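Local structure of Exo-1,5-alpha-l-arabinofuranobiosidase (Gibberella zeae, 2YDT) at residues L328-Q331 with L337-M340; P210-V215 with T321-S326; E35-T40 with L90-R95; I59-D64 with K70-V75. The protein probably trims arabinan from its chain ends, hydrolysing alpha-1,5 linkages to release arabinobiose. All blocks are in the same frame, centred on the assembly; numbering follows the deposited sequence.

Interaction 1. Residues L328-Q331 with L337-M340; sequences LTFQ and LMIM. With MN (manganese (II) ion), chain J.
Leu328 and Met338 face each other as an antiparallel hydrogen-bonded pair at the inner hairpin of a propeller blade, strands 326-330 and 336-341. Met338 N gives a fairly straight bond to Leu328 O (2.8 Å, 161° at the hydrogen), lying in the carbonyl plane, and Leu328 N returns one to Met338 O at 3.0 Å. Their side chains leave on the same face of the sheet. Followed outward, Leu328 first sets its CB against Met338 CB, 4.0 Å away. CG then stands anti to the backbone N (chi1 179°), which carries CD2 along its own strand until it lies 3.8 Å above the centre of the Phe330 ring. The Leu328 side chain also packs on Pro33 of strand 28-35. Phe330 reaches across in turn, its CE2 4.0 Å from Met338 CB, while Leu337 N lies near the plane of the ring at its edge. On the other face, Leu337 bends CD1 back to 3.6 Å from Leu328 O. Beyond the strand, Gln331 OE1 coordinates a manganese ion at 2.4 Å, and three waters supply further ligands; Gln331 NE2 makes a weak hydrogen bond to Ser37 O. The chemistry thus divides in two: Leu328 and Met338 satisfy each other's amides while Leu337 and Ile339 pair with strand 354-360, whereas Gln331 offers the metal a neutral amide oxygen, which brings no formal negative charge.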
loop_
_atom_site.group_PDB
_atom_site.type_symbol
_atom_site.label_atom_id
_atom_site.label_comp_id
_atom_site.label_asym_id
_atom_site.label_seq_id
_atom_site.Cartn_x
_atom_site.Cartn_y
_atom_site.Cartn_z
ATOM N N LEU A 328 9.266 2.370 3.673
ATOM C CA LEU A 328 10.258 2.205 2.648
ATOM C C LEU A 328 11.607 1.905 3.309
ATOM O O LEU A 328 11.989 2.568 4.282
ATOM C CB LEU A 328 10.334 3.489 1.819
ATOM C CG LEU A 328 11.348 3.491 0.709
ATOM C CD1 LEU A 328 10.847 4.306 -0.484
ATOM C CD2 LEU A 328 12.719 4.005 1.256
ATOM N N THR A 329 12.304 0.910 2.791
ATOM C CA THR A 329 13.680 0.604 3.237
ATOM C C THR A 329 14.676 1.076 2.165
ATOM O O THR A 329 14.375 1.019 0.980
ATOM C CB THR A 329 13.820 -0.910 3.574
ATOM O OG1 THR A 329 15.112 -1.126 4.163
ATOM C CG2 THR A 329 13.693 -1.759 2.314
ATOM N N PHE A 330 15.853 1.574 2.549
ATOM C CA PHE A 330 16.810 2.158 1.616
ATOM C C PHE A 330 17.859 1.150 1.203
ATOM O O PHE A 330 18.452 0.495 2.074
ATOM C CB PHE A 330 17.534 3.357 2.256
ATOM C CG PHE A 330 16.647 4.578 2.487
ATOM C CD1 PHE A 330 16.661 5.623 1.584
ATOM C CD2 PHE A 330 15.806 4.669 3.586
ATOM C CE1 PHE A 330 15.842 6.783 1.783
ATOM C CE2 PHE A 330 14.991 5.798 3.762
ATOM C CZ PHE A 330 15.040 6.849 2.876
ATOM N N GLN A 331 18.059 1.050 -0.100
ATOM C CA GLN A 331 18.923 0.011 -0.689
ATOM C C GLN A 331 20.345 0.093 -0.107
ATOM O O GLN A 331 20.936 -0.933 0.230
ATOM C CB GLN A 331 18.909 0.116 -2.257
ATOM C CG GLN A 331 19.482 1.442 -2.856
ATOM C CD GLN A 331 18.873 1.995 -4.208
ATOM O OE1 GLN A 331 17.889 1.494 -4.770
ATOM N NE2 GLN A 331 19.499 3.058 -4.703
ATOM N N LEU A 337 14.820 3.545 7.689
ATOM C CA LEU A 337 13.426 3.242 7.400
ATOM C C LEU A 337 12.651 4.555 7.251
ATOM O O LEU A 337 12.613 5.359 8.179
ATOM C CB LEU A 337 12.822 2.408 8.520
ATOM C CG LEU A 337 11.323 2.054 8.405
ATOM C CD1 LEU A 337 11.081 0.916 7.365
ATOM C CD2 LEU A 337 10.755 1.651 9.759
ATOM N N MET A 338 11.997 4.737 6.093
ATOM C CA MET A 338 11.078 5.886 5.927
ATOM C C MET A 338 9.669 5.450 6.282
ATOM O O MET A 338 9.238 4.334 5.913
ATOM C CB MET A 338 11.123 6.413 4.482
ATOM C CG MET A 338 10.043 7.428 4.178
ATOM S SD MET A 338 10.211 8.107 2.474
ATOM C CE MET A 338 11.298 9.344 2.897
ATOM N N ILE A 339 8.957 6.317 7.008
ATOM C CA ILE A 339 7.588 6.122 7.413
ATOM C C ILE A 339 6.820 7.342 6.892
ATOM O O ILE A 339 7.176 8.493 7.208
ATOM C CB ILE A 339 7.433 6.025 8.962
ATOM C CG1 ILE A 339 8.493 5.065 9.519
ATOM C CG2 ILE A 339 5.995 5.633 9.327
ATOM C CD1 ILE A 339 8.593 5.056 11.043
ATOM N N MET A 340 5.807 7.114 6.025
ATOM C CA MET A 340 5.164 8.186 5.253
ATOM C C MET A 340 3.665 8.075 5.433
ATOM O O MET A 340 3.092 6.986 5.371
ATOM C CB MET A 340 5.484 8.044 3.761
ATOM C CG MET A 340 5.020 9.210 2.878
ATOM S SD MET A 340 5.149 8.703 1.140
ATOM C CE MET A 340 4.724 10.231 0.327
HETATM MN MN MN J . 16.550 -0.371 -5.446
HETATM O O HOH W 1 15.187 0.815 -6.718
HETATM O O HOH W 2 15.432 0.463 -3.770
HETATM O O HOH W 3 15.553 -1.906 -5.718
#

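Interaction 2. Residues P210-V215 with T321-S326; sequences PGMPTV and TAYTRS. With EDG (1,4-dideoxy-1,4-imino-L-arabinitol), chain B.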
loop_
_atom_site.group_PDB
_atom_site.type_symbol
_atom_site.label_atom_id
_atom_site.label_comp_id
_atom_site.label_asym_id
_atom_site.label_seq_id
_atom_site.Cartn_x
_atom_site.Cartn_y
_atom_site.Cartn_z
ATOM N N PRO A 210 -11.724 -9.114 4.555
ATOM C CA PRO A 210 -10.273 -8.995 4.411
ATOM C C PRO A 210 -9.980 -7.962 3.335
ATOM O O PRO A 210 -10.693 -7.928 2.335
ATOM C CB PRO A 210 -9.833 -10.403 3.970
ATOM C CG PRO A 210 -11.050 -10.932 3.242
ATOM C CD PRO A 210 -12.230 -10.400 4.033
ATOM N N GLY A 211 -8.986 -7.127 3.581
ATOM C CA GLY A 211 -8.697 -5.992 2.702
ATOM C C GLY A 211 -7.269 -5.486 2.831
ATOM O O GLY A 211 -6.541 -5.759 3.803
ATOM N N MET A 212 -6.870 -4.717 1.827
ATOM C CA MET A 212 -5.649 -3.863 1.872
ATOM C C MET A 212 -4.335 -4.712 1.873
ATOM O O MET A 212 -3.545 -4.715 2.845
ATOM C CB MET A 212 -5.715 -2.886 3.055
ATOM C CG MET A 212 -7.065 -2.190 3.131
ATOM S SD MET A 212 -7.127 -0.721 4.145
ATOM C CE MET A 212 -6.239 0.436 3.056
ATOM N N PRO A 213 -4.086 -5.447 0.776
ATOM C CA PRO A 213 -2.966 -6.411 0.750
ATOM C C PRO A 213 -1.612 -5.739 0.473
ATOM O O PRO A 213 -1.512 -4.911 -0.450
ATOM C CB PRO A 213 -3.333 -7.360 -0.379
ATOM C CG PRO A 213 -4.042 -6.432 -1.352
ATOM C CD PRO A 213 -4.871 -5.487 -0.469
ATOM N N THR A 214 -0.581 -6.104 1.245
ATOM C CA THR A 214 0.796 -5.766 0.898
ATOM C C THR A 214 1.655 -7.000 1.150
ATOM O O THR A 214 1.237 -7.915 1.864
ATOM C CB THR A 214 1.356 -4.540 1.631
ATOM O OG1 THR A 214 1.447 -4.802 3.043
ATOM C CG2 THR A 214 0.453 -3.299 1.390
ATOM N N VAL A 215 2.818 -7.039 0.494
ATOM C CA VAL A 215 3.632 -8.253 0.438
ATOM C C VAL A 215 5.106 -7.913 0.522
ATOM O O VAL A 215 5.566 -6.899 -0.008
ATOM C CB VAL A 215 3.342 -9.055 -0.884
ATOM C CG1 VAL A 215 3.931 -10.488 -0.823
ATOM C CG2 VAL A 215 1.815 -9.071 -1.188
ATOM N N THR A 321 0.273 8.568 13.631
ATOM C CA THR A 321 -0.702 7.608 13.107
ATOM C C THR A 321 -1.367 8.165 11.855
ATOM O O THR A 321 -1.758 9.349 11.798
ATOM C CB THR A 321 -1.746 7.319 14.140
ATOM O OG1 THR A 321 -1.091 6.738 15.295
ATOM C CG2 THR A 321 -2.829 6.379 13.599
ATOM N N ALA A 322 -1.479 7.305 10.839
ATOM C CA ALA A 322 -2.172 7.673 9.609
ATOM C C ALA A 322 -2.806 6.437 8.968
ATOM O O ALA A 322 -2.281 5.318 9.069
ATOM C CB ALA A 322 -1.229 8.365 8.624
ATOM N N TYR A 323 -3.910 6.655 8.263
ATOM C CA TYR A 323 -4.514 5.624 7.433
ATOM C C TYR A 323 -3.549 5.151 6.375
ATOM O O TYR A 323 -2.918 5.961 5.667
ATOM C CB TYR A 323 -5.777 6.177 6.780
ATOM C CG TYR A 323 -6.547 5.190 5.928
ATOM C CD1 TYR A 323 -7.246 4.126 6.504
ATOM C CD2 TYR A 323 -6.626 5.353 4.535
ATOM C CE1 TYR A 323 -7.977 3.228 5.717
ATOM C CE2 TYR A 323 -7.355 4.460 3.751
ATOM C CZ TYR A 323 -8.043 3.410 4.352
ATOM O OH TYR A 323 -8.788 2.567 3.596
ATOM N N THR A 324 -3.399 3.827 6.314
ATOM C CA THR A 324 -2.469 3.154 5.390
ATOM C C THR A 324 -1.081 3.831 5.349
ATOM O O THR A 324 -0.432 3.975 4.313
ATOM C CB THR A 324 -3.099 2.886 3.971
ATOM O OG1 THR A 324 -2.297 1.928 3.269
ATOM C CG2 THR A 324 -3.232 4.179 3.118
ATOM N N ARG A 325 -0.576 4.178 6.528
ATOM C CA ARG A 325 0.774 4.692 6.665
ATOM C C ARG A 325 1.732 3.687 6.042
ATOM O O ARG A 325 1.600 2.474 6.304
ATOM C CB ARG A 325 1.061 4.980 8.151
ATOM C CG ARG A 325 2.273 5.867 8.390
ATOM C CD ARG A 325 2.555 6.078 9.893
ATOM N NE ARG A 325 2.861 4.807 10.541
ATOM C CZ ARG A 325 3.298 4.688 11.781
ATOM N NH1 ARG A 325 3.527 5.775 12.505
ATOM N NH2 ARG A 325 3.480 3.477 12.313
ATOM N N SER A 326 2.658 4.170 5.217
ATOM C CA SER A 326 3.501 3.300 4.415
ATOM C C SER A 326 4.941 3.348 4.837
ATOM O O SER A 326 5.361 4.226 5.627
ATOM C CB SER A 326 3.371 3.632 2.925
ATOM O OG SER A 326 3.593 4.977 2.665
HETATM O "O2'" EDG B . -10.171 -3.073 1.795
HETATM C "C2'" EDG B . -11.220 -2.202 2.307
HETATM C "C1'" EDG B . -10.619 -1.181 3.252
HETATM N "N4'" EDG B . -10.775 0.112 2.573
HETATM C "C3'" EDG B . -11.940 -1.411 1.207
HETATM O "O3'" EDG B . -13.282 -1.869 0.930
HETATM C "C4'" EDG B . -11.978 0.029 1.752
HETATM C "C5'" EDG B . -12.064 1.116 0.717
HETATM O "O5'" EDG B . -12.362 2.325 1.400
#
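Van der Waals contact joins Met212 to Tyr323 and Thr324, where strand 209-217 meets the loop leading into strand 326-330. The methyl CE of Met212 does most of the touching: it lies 3.7 Å from Tyr323 CZ, close beside the phenol oxygen, and 4.1 Å from Thr324 CB. The bend at chi3 (74°) turns this methyl off the line of the thioether chain and toward the loop. A Met-aromatic contact accompanies it, with Met212 SD 5.1 Å from the centroid of the Tyr323 ring in an oblique approach, 52° off the ring normal. Contacts with the bound iminosugar form a third group. Met212 CG is 3.5 Å from its O2', and Gly211, having no side chain, lets the same oxygen come within 3.4 Å of its CA. Tyr323 OH stands 3.3 Å from the ring nitrogen N4'; Glu156 and Gln181 hydrogen-bond the inhibitor. Polar groups of these residues bond outside the pair: Met212 N to Ser171 OG, Thr324 N to Ser275 OG, and Thr324 OG1 to Arg32. The thioether and phenol together form part of the inhibitor pocket near the propeller axis. Around them, Met212 packs on inner strand 154-162 and on 223-230, the neighbour of inner strand 209-217 in its own sheet, while Tyr323 and Thr324 rest on Leu29 and Tyr30 of inner strand 28-35.

Interaction 3. Residues E35-T40 with L90-R95; sequences ELSDGT and LYELPR. With SO4 (sulfate ion), chain H.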
loop_
_atom_site.group_PDB
_atom_site.type_symbol
_atom_site.label_atom_id
_atom_site.label_comp_id
_atom_site.label_asym_id
_atom_site.label_seq_id
_atom_site.Cartn_x
_atom_site.Cartn_y
_atom_site.Cartn_z
ATOM N N GLU A 35 11.699 4.137 -3.876
ATOM C CA GLU A 35 13.131 4.415 -4.138
ATOM C C GLU A 35 13.521 3.859 -5.501
ATOM O O GLU A 35 13.364 2.654 -5.730
ATOM C CB GLU A 35 14.027 3.791 -3.068
ATOM C CG GLU A 35 15.500 4.188 -3.203
ATOM C CD GLU A 35 16.409 3.540 -2.149
ATOM O OE1 GLU A 35 16.314 2.310 -1.985
ATOM O OE2 GLU A 35 17.205 4.269 -1.527
ATOM N N LEU A 36 14.042 4.708 -6.376
ATOM C CA LEU A 36 14.548 4.268 -7.662
ATOM C C LEU A 36 15.958 3.715 -7.547
ATOM O O LEU A 36 16.625 3.915 -6.528
ATOM C CB LEU A 36 14.512 5.405 -8.661
ATOM C CG LEU A 36 13.183 6.132 -8.867
ATOM C CD1 LEU A 36 13.345 7.143 -10.016
ATOM C CD2 LEU A 36 12.057 5.107 -9.118
ATOM N N SER A 37 16.414 3.024 -8.592
ATOM C CA SER A 37 17.726 2.385 -8.553
ATOM C C SER A 37 18.867 3.385 -8.454
ATOM O O SER A 37 19.952 3.016 -7.972
ATOM C CB SER A 37 17.904 1.513 -9.791
ATOM O OG SER A 37 17.933 2.307 -10.936
ATOM N N ASP A 38 18.630 4.625 -8.853
ATOM C CA ASP A 38 19.620 5.726 -8.713
ATOM C C ASP A 38 19.581 6.480 -7.373
ATOM O O ASP A 38 20.336 7.430 -7.180
ATOM C CB ASP A 38 19.545 6.676 -9.901
ATOM C CG ASP A 38 18.289 7.494 -9.952
ATOM O OD1 ASP A 38 17.461 7.464 -8.987
ATOM O OD2 ASP A 38 18.124 8.178 -11.009
ATOM N N GLY A 39 18.710 6.059 -6.465
ATOM C CA GLY A 39 18.618 6.641 -5.158
ATOM C C GLY A 39 17.609 7.779 -5.015
ATOM O O GLY A 39 17.331 8.196 -3.899
ATOM N N THR A 40 17.034 8.237 -6.138
ATOM C CA THR A 40 15.926 9.182 -6.149
ATOM C C THR A 40 14.730 8.576 -5.393
ATOM O O THR A 40 14.498 7.354 -5.485
ATOM C CB THR A 40 15.502 9.487 -7.604
ATOM O OG1 THR A 40 16.510 10.304 -8.201
ATOM C CG2 THR A 40 14.151 10.246 -7.662
ATOM N N LEU A 90 3.125 3.125 -6.231
ATOM C CA LEU A 90 4.297 3.257 -7.092
ATOM C C LEU A 90 5.163 2.015 -6.982
ATOM O O LEU A 90 5.317 1.423 -5.887
ATOM C CB LEU A 90 5.129 4.486 -6.678
ATOM C CG LEU A 90 4.441 5.845 -6.896
ATOM C CD1 LEU A 90 5.232 6.963 -6.184
ATOM C CD2 LEU A 90 4.374 6.106 -8.431
ATOM N N TYR A 91 5.829 1.662 -8.079
ATOM C CA TYR A 91 6.616 0.424 -8.141
ATOM C C TYR A 91 7.649 0.575 -9.261
ATOM O O TYR A 91 7.343 1.086 -10.336
ATOM C CB TYR A 91 5.698 -0.753 -8.475
ATOM C CG TYR A 91 6.406 -2.076 -8.582
ATOM C CD1 TYR A 91 6.865 -2.701 -7.441
ATOM C CD2 TYR A 91 6.638 -2.670 -9.815
ATOM C CE1 TYR A 91 7.566 -3.881 -7.490
ATOM C CE2 TYR A 91 7.308 -3.889 -9.881
ATOM C CZ TYR A 91 7.776 -4.480 -8.732
ATOM O OH TYR A 91 8.489 -5.680 -8.770
ATOM N N GLU A 92 8.860 0.119 -9.034
ATOM C CA GLU A 92 9.878 0.132 -10.090
ATOM C C GLU A 92 10.099 -1.279 -10.613
ATOM O O GLU A 92 10.388 -2.205 -9.830
ATOM C CB GLU A 92 11.195 0.691 -9.527
ATOM C CG GLU A 92 12.331 0.805 -10.559
ATOM C CD GLU A 92 13.686 1.123 -9.917
ATOM O OE1 GLU A 92 14.163 0.331 -9.056
ATOM O OE2 GLU A 92 14.280 2.145 -10.288
ATOM N N LEU A 93 10.027 -1.447 -11.937
ATOM C CA LEU A 93 10.332 -2.757 -12.522
ATOM C C LEU A 93 11.763 -3.222 -12.243
ATOM O O LEU A 93 12.734 -2.496 -12.568
ATOM C CB LEU A 93 10.121 -2.710 -14.034
ATOM C CG LEU A 93 8.687 -2.516 -14.533
ATOM C CD1 LEU A 93 8.598 -2.818 -16.076
ATOM C CD2 LEU A 93 7.628 -3.362 -13.762
ATOM N N PRO A 94 11.907 -4.424 -11.673
ATOM C CA PRO A 94 13.252 -4.966 -11.397
ATOM C C PRO A 94 13.795 -5.775 -12.581
ATOM O O PRO A 94 14.922 -6.215 -12.533
ATOM C CB PRO A 94 13.010 -5.848 -10.174
ATOM C CG PRO A 94 11.634 -6.345 -10.360
ATOM C CD PRO A 94 10.860 -5.279 -11.084
ATOM N N ARG A 95 12.970 -5.971 -13.608
ATOM C CA ARG A 95 13.327 -6.659 -14.834
ATOM C C ARG A 95 12.319 -6.174 -15.873
ATOM O O ARG A 95 11.344 -5.503 -15.527
ATOM C CB ARG A 95 13.154 -8.165 -14.610
ATOM C CG ARG A 95 11.702 -8.477 -14.349
ATOM C CD ARG A 95 11.385 -9.856 -13.922
ATOM N NE ARG A 95 11.871 -10.825 -14.864
ATOM C CZ ARG A 95 11.303 -11.143 -16.025
ATOM N NH1 ARG A 95 10.172 -10.583 -16.435
ATOM N NH2 ARG A 95 11.880 -12.083 -16.775
HETATM S S SO4 H . 10.014 -6.467 -6.059
HETATM O O1 SO4 H . 8.955 -7.059 -6.826
HETATM O O2 SO4 H . 9.430 -5.707 -4.913
HETATM O O3 SO4 H . 10.926 -7.505 -5.599
HETATM O O4 SO4 H . 10.813 -5.559 -6.864
HETATM O O HOH W 1 15.187 0.815 -6.718
#
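A carboxylate-to-turn hydrogen bond links Glu92 to Ser37 and ties two adjacent blades of the six-bladed beta-propeller, joining the hairpin turn after strand 28-35 to the end of strand 87-92. The turn is a type I beta turn from Leu36 to Gly39, closed by Gly39 N bonding to Leu36 O. Glu92 stretches out to it with CG anti to the backbone N (chi1 -178°) and the chain extended beyond. Its OE2 accepts from Ser37 N at 2.9 Å on the syn side, 15° out of the carboxylate plane, with a moderately bent angle of 148° at the hydrogen. The same oxygen sits 3.4 Å from Leu36 CA and 3.7 Å from Leu36 CB, so the acid nestles against the start of the turn. Within the turn, Asp38 OD1 takes a hydrogen bond from Thr40 N at 3.0 Å, making an Asx turn, while OD2 forms a salt bridge with Lys129. Leu36 packs on Val105 of the blade that carries Glu92. The second carboxylate oxygen works through water: one molecule, itself a ligand of the manganese ion bound by Gln331, donates to Glu35 O at 2.8 Å and to Glu92 OE1 at 2.6 Å.

Interaction 4. Residues I59-D64 with K70-V75; sequences IVKSKD and KEISKV
Strands 57-62 and 70-75 run antiparallel as the outer hairpin of a propeller blade, and a classic beta bulge shifts their register by one where Ile72 and Ser73 both face Ile59. Ile59 O takes a bond from Ile72 N at 2.9 Å, nearly along the C=O axis, and a weak one from Ser73 N at 3.5 Å; Ile59 N donates to Ser73 O. Past the bulge, Lys61 and Lys70 form a hydrogen-bonded pair, Lys61 N lying 2.8 Å from Lys70 O. Three residues of the partner strand meet the Ile59 side chain: its CB is 3.3 Å from Ser73 OG, CG1 is 3.7 Å from Val75 CG2, and CG2 meets Ile72 CG1. The Ile72 torsion (chi1 64°) directs CG1 to that methyl and carries CD1 to Lys61 CB and CD, while Ile72 CG2 also meets Lys61 CB at 3.8 Å. On the face that bears Val60 and Glu71, Val60 CG1 packs against Glu71 CA. Ser73 OG is hydrogen-bonded to Gly130 O and Trp133 NE1. Lys61 thus lends hydrocarbon to Ile72 while its NZ bonds Tyr131 OH; Lys70 joins through its backbone, its NZ 6.4 Å from Lys61 NZ, which probably keeps the cost of their like charges modest.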
loop_
_atom_site.group_PDB
_atom_site.type_symbol
_atom_site.label_atom_id
_atom_site.label_comp_id
_atom_site.label_asym_id
_atom_site.label_seq_id
_atom_site.Cartn_x
_atom_site.Cartn_y
_atom_site.Cartn_z
ATOM N N ILE A 59 3.059 13.593 -8.387
ATOM C CA ILE A 59 4.340 12.913 -8.227
ATOM C C ILE A 59 5.367 13.900 -7.741
ATOM O O ILE A 59 5.708 14.853 -8.461
ATOM C CB ILE A 59 4.791 12.263 -9.561
ATOM C CG1 ILE A 59 3.736 11.228 -9.991
ATOM C CG2 ILE A 59 6.218 11.606 -9.421
ATOM C CD1 ILE A 59 3.701 9.914 -9.153
ATOM N N VAL A 60 5.850 13.659 -6.525
ATOM C CA VAL A 60 6.949 14.442 -5.935
ATOM C C VAL A 60 8.247 13.663 -5.969
ATOM O O VAL A 60 8.272 12.436 -5.983
ATOM C CB VAL A 60 6.642 14.920 -4.504
ATOM C CG1 VAL A 60 5.504 15.933 -4.527
ATOM C CG2 VAL A 60 6.305 13.745 -3.588
ATOM N N LYS A 61 9.348 14.396 -6.042
ATOM C CA LYS A 61 10.674 13.780 -6.134
ATOM C C LYS A 61 11.587 14.385 -5.063
ATOM O O LYS A 61 11.546 15.610 -4.840
ATOM C CB LYS A 61 11.271 14.078 -7.502
ATOM C CG LYS A 61 12.738 13.638 -7.645
ATOM C CD LYS A 61 13.162 13.741 -9.092
ATOM C CE LYS A 61 14.635 13.497 -9.250
ATOM N NZ LYS A 61 15.042 13.427 -10.671
ATOM N N SER A 62 12.394 13.529 -4.433
ATOM C CA SER A 62 13.450 13.978 -3.519
ATOM C C SER A 62 14.780 13.386 -3.958
ATOM O O SER A 62 14.880 12.194 -4.230
ATOM C CB SER A 62 13.162 13.535 -2.104
ATOM O OG SER A 62 14.269 13.856 -1.232
ATOM N N LYS A 63 15.798 14.238 -4.000
ATOM C CA LYS A 63 17.148 13.787 -4.298
ATOM C C LYS A 63 18.054 13.740 -3.067
ATOM O O LYS A 63 19.237 13.444 -3.212
ATOM C CB LYS A 63 17.796 14.736 -5.278
ATOM C CG LYS A 63 16.916 15.091 -6.424
ATOM C CD LYS A 63 17.635 14.989 -7.733
ATOM C CE LYS A 63 18.309 16.295 -8.068
ATOM N NZ LYS A 63 17.582 17.486 -7.486
ATOM N N ASP A 64 17.529 14.073 -1.897
ATOM C CA ASP A 64 18.308 14.093 -0.655
ATOM C C ASP A 64 17.761 13.180 0.412
ATOM O O ASP A 64 17.799 13.475 1.596
ATOM C CB ASP A 64 18.468 15.534 -0.152
ATOM C CG ASP A 64 17.150 16.246 0.056
ATOM O OD1 ASP A 64 16.099 15.560 0.068
ATOM O OD2 ASP A 64 17.172 17.501 0.242
ATOM N N LYS A 70 9.974 18.169 -4.382
ATOM C CA LYS A 70 9.165 18.985 -5.241
ATOM C C LYS A 70 8.393 18.185 -6.257
ATOM O O LYS A 70 8.819 17.113 -6.662
ATOM C CB LYS A 70 9.997 19.990 -5.949
ATOM C CG LYS A 70 10.836 19.505 -6.986
ATOM C CD LYS A 70 11.151 20.713 -7.875
ATOM C CE LYS A 70 12.488 20.581 -8.529
ATOM N NZ LYS A 70 12.809 19.198 -8.942
ATOM N N GLU A 71 7.287 18.755 -6.702
ATOM C CA GLU A 71 6.440 18.069 -7.643
ATOM C C GLU A 71 7.088 18.139 -9.009
ATOM O O GLU A 71 7.506 19.215 -9.466
ATOM C CB GLU A 71 5.041 18.700 -7.695
ATOM C CG GLU A 71 4.152 17.987 -8.714
ATOM C CD GLU A 71 2.772 18.499 -8.764
ATOM O OE1 GLU A 71 2.353 18.938 -9.859
ATOM O OE2 GLU A 71 2.094 18.455 -7.731
ATOM N N ILE A 72 7.170 17.005 -9.669
ATOM C CA ILE A 72 7.737 16.912 -10.999
ATOM C C ILE A 72 6.741 16.567 -12.103
ATOM O O ILE A 72 6.976 16.855 -13.278
ATOM C CB ILE A 72 8.959 15.941 -11.037
ATOM C CG1 ILE A 72 8.610 14.492 -10.703
ATOM C CG2 ILE A 72 10.087 16.483 -10.148
ATOM C CD1 ILE A 72 9.743 13.482 -11.082
ATOM N N SER A 73 5.610 15.976 -11.731
ATOM C CA SER A 73 4.610 15.572 -12.694
ATOM C C SER A 73 3.303 15.206 -12.002
ATOM O O SER A 73 3.207 15.207 -10.746
ATOM C CB SER A 73 5.086 14.368 -13.525
ATOM O OG SER A 73 5.239 13.173 -12.730
ATOM N N LYS A 74 2.331 14.874 -12.837
ATOM C CA LYS A 74 1.023 14.399 -12.423
ATOM C C LYS A 74 0.648 13.192 -13.268
ATOM O O LYS A 74 0.799 13.209 -14.483
ATOM C CB LYS A 74 -0.043 15.480 -12.626
ATOM C CG LYS A 74 0.247 16.816 -11.913
ATOM C CD LYS A 74 -0.859 17.809 -12.228
ATOM C CE LYS A 74 -0.627 19.180 -11.641
ATOM N NZ LYS A 74 -1.444 20.160 -12.408
ATOM N N VAL A 75 0.169 12.131 -12.618
ATOM C CA VAL A 75 -0.397 11.003 -13.317
ATOM C C VAL A 75 -1.888 11.311 -13.507
ATOM O O VAL A 75 -2.659 11.443 -12.548
ATOM C CB VAL A 75 -0.225 9.663 -12.572
ATOM C CG1 VAL A 75 -0.464 8.493 -13.584
ATOM C CG2 VAL A 75 1.132 9.552 -11.946
#

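From the N terminus, interaction 3 opens first at 35-40 and closes 50 residues on at 90-95. Interaction 4, a short hairpin, is nested within that loop, and the two touch where Leu90 CD2 meets Ile59 CD1. Interaction 2 follows in series, its long loop running from 210-215 to 321-326 and joining two blades with one blade between them, near the axis. Interaction 1 opens two residues later as the hairpin 326-330/336-341, and Ser326 N probably bonds Met340 O between the two contacts. Interactions 1 and 3 meet through Gln331 N and Glu35 OE1 and share a metal-bound water, linking the last blade to the first.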